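Local coordinates for protein arylmalonate decarboxylase (Bordetella bronchiseptica, PDB 3IXL) that catalyses the enantioselective decarboxylation of 2-aryl-2-methylmalonates to 2-arylpropionates, releasing carbon dioxide, at residues C101-M104 with S105-V108; Y126-D129 with V130-R133. The protein carries 2 engineered substitutions. All coordinates share one frame; numbering follows the deposited sequence.

Contact 1: C101-M104 with S105-V108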
loop_
_atom_site.group_PDB
_atom_site.type_symbol
_atom_site.label_atom_id
_atom_site.label_comp_id
_atom_site.label_asym_id
_atom_site.label_seq_id
_atom_site.Cartn_x
_atom_site.Cartn_y
_atom_site.Cartn_z
ATOM N N CYS A 101 14.029 -3.941 -4.514
ATOM C CA CYS A 101 12.645 -4.369 -4.572
ATOM C C CYS A 101 11.961 -4.111 -3.246
ATOM O O CYS A 101 12.587 -4.120 -2.182
ATOM C CB CYS A 101 12.557 -5.853 -4.908
ATOM S SG CYS A 101 13.078 -6.247 -6.599
ATOM N N THR A 102 10.659 -3.882 -3.323
ATOM C CA THR A 102 9.857 -3.635 -2.136
ATOM C C THR A 102 8.425 -4.098 -2.363
ATOM O O THR A 102 8.087 -4.596 -3.439
ATOM C CB THR A 102 9.933 -2.150 -1.722
ATOM O OG1 THR A 102 9.333 -1.990 -0.433
ATOM C CG2 THR A 102 9.269 -1.232 -2.769
ATOM N N THR A 103 7.593 -3.974 -1.333
ATOM C CA THR A 103 6.180 -4.346 -1.419
ATOM C C THR A 103 5.349 -3.278 -0.716
ATOM O O THR A 103 5.860 -2.513 0.116
ATOM C CB THR A 103 5.851 -5.669 -0.709
ATOM O OG1 THR A 103 5.922 -5.485 0.713
ATOM C CG2 THR A 103 6.764 -6.824 -1.160
ATOM N N MET A 104 4.057 -3.246 -1.037
ATOM C CA MET A 104 3.149 -2.305 -0.408
ATOM C C MET A 104 3.012 -2.555 1.101
ATOM O O MET A 104 2.759 -1.618 1.859
ATOM C CB MET A 104 1.794 -2.339 -1.122
ATOM C CG MET A 104 0.773 -1.311 -0.655
ATOM S SD MET A 104 -0.614 -1.276 -1.808
ATOM C CE MET A 104 0.055 -0.237 -3.097
ATOM N N SER A 105 3.189 -3.799 1.544
ATOM C CA SER A 105 3.209 -4.046 2.994
ATOM C C SER A 105 4.434 -3.431 3.664
ATOM O O SER A 105 4.324 -2.837 4.739
ATOM C CB SER A 105 3.132 -5.535 3.305
ATOM O OG SER A 105 1.817 -6.017 3.089
ATOM N N THR A 106 5.608 -3.580 3.053
ATOM C CA THR A 106 6.795 -2.908 3.565
ATOM C C THR A 106 6.600 -1.394 3.542
ATOM O O THR A 106 6.999 -0.689 4.473
ATOM C CB THR A 106 8.007 -3.306 2.742
ATOM O OG1 THR A 106 8.295 -4.676 3.021
ATOM C CG2 THR A 106 9.229 -2.437 3.046
ATOM N N ALA A 107 5.958 -0.899 2.482
ATOM C CA ALA A 107 5.683 0.532 2.376
ATOM C C ALA A 107 4.872 1.049 3.554
ATOM O O ALA A 107 5.188 2.099 4.112
ATOM C CB ALA A 107 4.951 0.833 1.066
ATOM N N VAL A 108 3.817 0.334 3.935
ATOM C CA VAL A 108 2.988 0.856 5.020
ATOM C C VAL A 108 3.693 0.711 6.366
ATOM O O VAL A 108 3.550 1.584 7.228
ATOM C CB VAL A 108 1.540 0.283 5.049
ATOM C CG1 VAL A 108 0.801 0.580 3.744
ATOM C CG2 VAL A 108 1.535 -1.185 5.330
#

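Contact 2: Y126-D129 with V130-R133. With PAC (2-phenylacetic acid), chain C.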
loop_
_atom_site.group_PDB
_atom_site.type_symbol
_atom_site.label_atom_id
_atom_site.label_comp_id
_atom_site.label_asym_id
_atom_site.label_seq_id
_atom_site.Cartn_x
_atom_site.Cartn_y
_atom_site.Cartn_z
ATOM N N TYR A 126 -11.358 -4.540 3.303
ATOM C CA TYR A 126 -11.380 -6.011 3.195
ATOM C C TYR A 126 -12.456 -6.747 3.966
ATOM O O TYR A 126 -13.099 -6.193 4.861
ATOM C CB TYR A 126 -10.055 -6.598 3.681
ATOM C CG TYR A 126 -8.785 -5.935 3.217
ATOM C CD1 TYR A 126 -7.853 -5.473 4.145
ATOM C CD2 TYR A 126 -8.482 -5.834 1.863
ATOM C CE1 TYR A 126 -6.658 -4.898 3.734
ATOM C CE2 TYR A 126 -7.285 -5.252 1.435
ATOM C CZ TYR A 126 -6.383 -4.794 2.389
ATOM O OH TYR A 126 -5.183 -4.225 1.998
ATOM N N ILE A 127 -12.606 -8.027 3.613
ATOM C CA ILE A 127 -13.342 -8.993 4.450
ATOM C C ILE A 127 -12.458 -9.459 5.616
ATOM O O ILE A 127 -11.235 -9.294 5.587
ATOM C CB ILE A 127 -13.905 -10.201 3.642
ATOM C CG1 ILE A 127 -12.785 -11.003 2.967
ATOM C CG2 ILE A 127 -14.931 -9.709 2.612
ATOM C CD1 ILE A 127 -13.261 -12.341 2.346
ATOM N N ASP A 128 -13.074 -10.059 6.628
ATOM C CA ASP A 128 -12.395 -10.262 7.904
ATOM C C ASP A 128 -11.244 -11.257 7.939
ATOM O O ASP A 128 -10.335 -11.091 8.753
ATOM C CB ASP A 128 -13.401 -10.537 9.027
ATOM C CG ASP A 128 -14.071 -9.271 9.524
ATOM O OD1 ASP A 128 -13.571 -8.149 9.235
ATOM O OD2 ASP A 128 -15.106 -9.388 10.215
ATOM N N ASP A 129 -11.244 -12.259 7.064
ATOM C CA ASP A 129 -10.077 -13.150 7.014
ATOM C C ASP A 129 -8.844 -12.324 6.669
ATOM O O ASP A 129 -7.781 -12.511 7.260
ATOM C CB ASP A 129 -10.260 -14.287 6.002
ATOM C CG ASP A 129 -9.084 -15.275 5.990
ATOM O OD1 ASP A 129 -8.399 -15.436 7.021
ATOM O OD2 ASP A 129 -8.870 -15.897 4.934
ATOM N N VAL A 130 -8.996 -11.419 5.709
ATOM C CA VAL A 130 -7.895 -10.553 5.312
ATOM C C VAL A 130 -7.559 -9.547 6.433
ATOM O O VAL A 130 -6.385 -9.309 6.714
ATOM C CB VAL A 130 -8.189 -9.865 3.966
ATOM C CG1 VAL A 130 -7.050 -8.929 3.568
ATOM C CG2 VAL A 130 -8.394 -10.911 2.867
ATOM N N ASN A 131 -8.581 -8.998 7.106
ATOM C CA ASN A 131 -8.340 -8.104 8.240
ATOM C C ASN A 131 -7.581 -8.757 9.391
ATOM O O ASN A 131 -6.711 -8.132 9.995
ATOM C CB ASN A 131 -9.652 -7.496 8.740
ATOM C CG ASN A 131 -10.290 -6.596 7.714
ATOM O OD1 ASN A 131 -9.586 -5.880 6.998
ATOM N ND2 ASN A 131 -11.622 -6.634 7.615
ATOM N N GLU A 132 -7.904 -10.021 9.670
ATOM C CA GLU A 132 -7.209 -10.779 10.706
ATOM C C GLU A 132 -5.747 -10.974 10.332
ATOM O O GLU A 132 -4.864 -10.839 11.175
ATOM C CB GLU A 132 -7.875 -12.139 10.926
ATOM C CG GLU A 132 -9.226 -12.059 11.616
ATOM C CD GLU A 132 -9.871 -13.422 11.835
ATOM O OE1 GLU A 132 -10.997 -13.456 12.381
ATOM O OE2 GLU A 132 -9.266 -14.457 11.480
ATOM N N ARG A 133 -5.497 -11.275 9.057
ATOM C CA ARG A 133 -4.130 -11.458 8.576
ATOM C C ARG A 133 -3.335 -10.156 8.633
ATOM O O ARG A 133 -2.149 -10.158 8.971
ATOM C CB ARG A 133 -4.136 -12.034 7.158
ATOM C CG ARG A 133 -4.656 -13.477 7.096
ATOM C CD ARG A 133 -4.993 -13.876 5.672
ATOM N NE ARG A 133 -5.721 -15.144 5.568
ATOM C CZ ARG A 133 -5.238 -16.259 5.031
ATOM N NH1 ARG A 133 -4.003 -16.311 4.546
ATOM N NH2 ARG A 133 -6.016 -17.333 4.980
HETATM C C1 PAC C . -4.498 -4.501 -1.399
HETATM C C2 PAC C . -5.388 -4.924 -2.552
HETATM C "C1'" PAC C . -5.388 -4.154 -3.857
HETATM C "C2'" PAC C . -6.578 -4.197 -4.589
HETATM C "C3'" PAC C . -6.692 -3.536 -5.811
HETATM C "C4'" PAC C . -5.603 -2.828 -6.312
HETATM C "C5'" PAC C . -4.408 -2.776 -5.585
HETATM C "C6'" PAC C . -4.288 -3.443 -4.362
HETATM O O1 PAC C . -3.758 -3.478 -1.440
HETATM O O2 PAC C . -4.553 -5.250 -0.382
HETATM O O HOH W 1 -7.430 -15.207 9.452
#

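Contact 1: C101-M104 with S105-V108
Ser105 begins the helical part of this contact with its CB 3.8 Å from Thr103 OG1. Its own hydroxyl turns to another neighbour and is hydrogen-bonded to Ser78 OG of helix 75-79. Thr106 follows and is held at its backbone. Its N donates to Thr103 OG1 over 3.0 Å, in a nearly straight bond of 173°. This is an N-cap: the side chain of the residue just before the helix accepts an amide N-H of the first turn. Thr103 OG1 sits between its own backbone N and carbonyl carbon (chi1 72°), which brings it into line with the Thr106 N-H. Strand 101-103, the outermost of a four-stranded parallel sheet in this chain, runs straight into helix 104-114. Asn86 of helix 83-97 binds both threonine hydroxyls, Thr103 OG1 through OD1 and Thr106 OG1 through ND2. The two hydroxyl oxygens, Thr103 OG1 and Thr106 OG1, lie 3.4 Å apart. Thr106 CG2, anti to the backbone N, meets Thr102 OG1 at 3.5 Å. That oxygen is hydrogen-bonded to Asp218 of helix 211-222. Ala107 N donates to Thr103 O at 2.9 Å, in the carbonyl plane. The methyl of Ala107 rests on the backbone, with CB 3.4 Å from Met104 O. Val108 N takes that same oxygen, Met104 O, in a 3.0 Å helical bond. Both Val108 methyls also lie near Met104 O, with CG1 at 3.5 Å. The Met104 side chain leaves in another direction, with CG anti to its N (chi1 -175°), and reaches the bound 2-phenylacetic acid.

Contact 2: Y126-D129 with V130-R133
The ring of Tyr126 carries Val130 CG1 on one face, in a CH-pi contact 3.7 Å from the ring centroid and 21° off the normal. Val130 CG1 is anti to its backbone N (chi1 179°), and this branch reaches the ring. At the ring edge, in plane, lies Asn131 OD1, 3.4 Å from Tyr126 CD1. Tyr126 OH donates to O2 of 2-phenylacetic acid over 2.7 Å; Ser187 OG is its second partner. The guanidinium of Arg133 is met at its edge by Asp129. Arg133 NE binds Asp129 OD1 at 3.1 Å in a salt bridge. NE comes from above the carboxylate plane; the two planes are 74° apart. Arg133 NH2 adds a weak bond to Asp129 OD2, while Arg133 NH1 holds Tyr80 O. This turn starts helix 128-140, the helix of the beta-alpha-beta unit between strands 119-124 and 144-145. The amide of Asn131 clamps it. Asn131 ND2 donates to Asp128 OD1 at 3.0 Å, in its own amide plane and on the anti lone pair. It also donates to Tyr126 O, from above that carbonyl plane. Asn131 OD1 is hydrogen-bonded to Thr124 OG1, so both ends of the amide are engaged. In the backbone, Asn131 N bonds to the O of the N-cap residue Ile127, and Glu132 N to Asp128 O at 2.8 Å. A water lies within hydrogen-bonding distance of Asp129 OD1 and Glu132 OE2, and probably eases the closeness of these two acids. The methyl and the amide oxygen probably help to hold the Tyr126 ring, whose hydroxyl reaches the ligand carboxylate.

Both contacts lie at the start of a helix that follows a strand of a parallel sheet. Contact 1 belongs to the sheet ending in strand 101-103, contact 2 to the one containing strand 119-124. Contact 1 is buried, about 7 Å from the chain centre. Its chemistry is hydroxyl and backbone bonding, without charge pairs between its segments. Contact 2 is partly buried, about 15 Å from that centre. Its solvent side has carboxylates, an arginine and a water, and its inner side an aromatic ring. The centres are about 18 Å apart and the nearest atoms about 7 Å, so the two do not touch, yet Met104 and Tyr126 both line the 2-phenylacetic acid pocket.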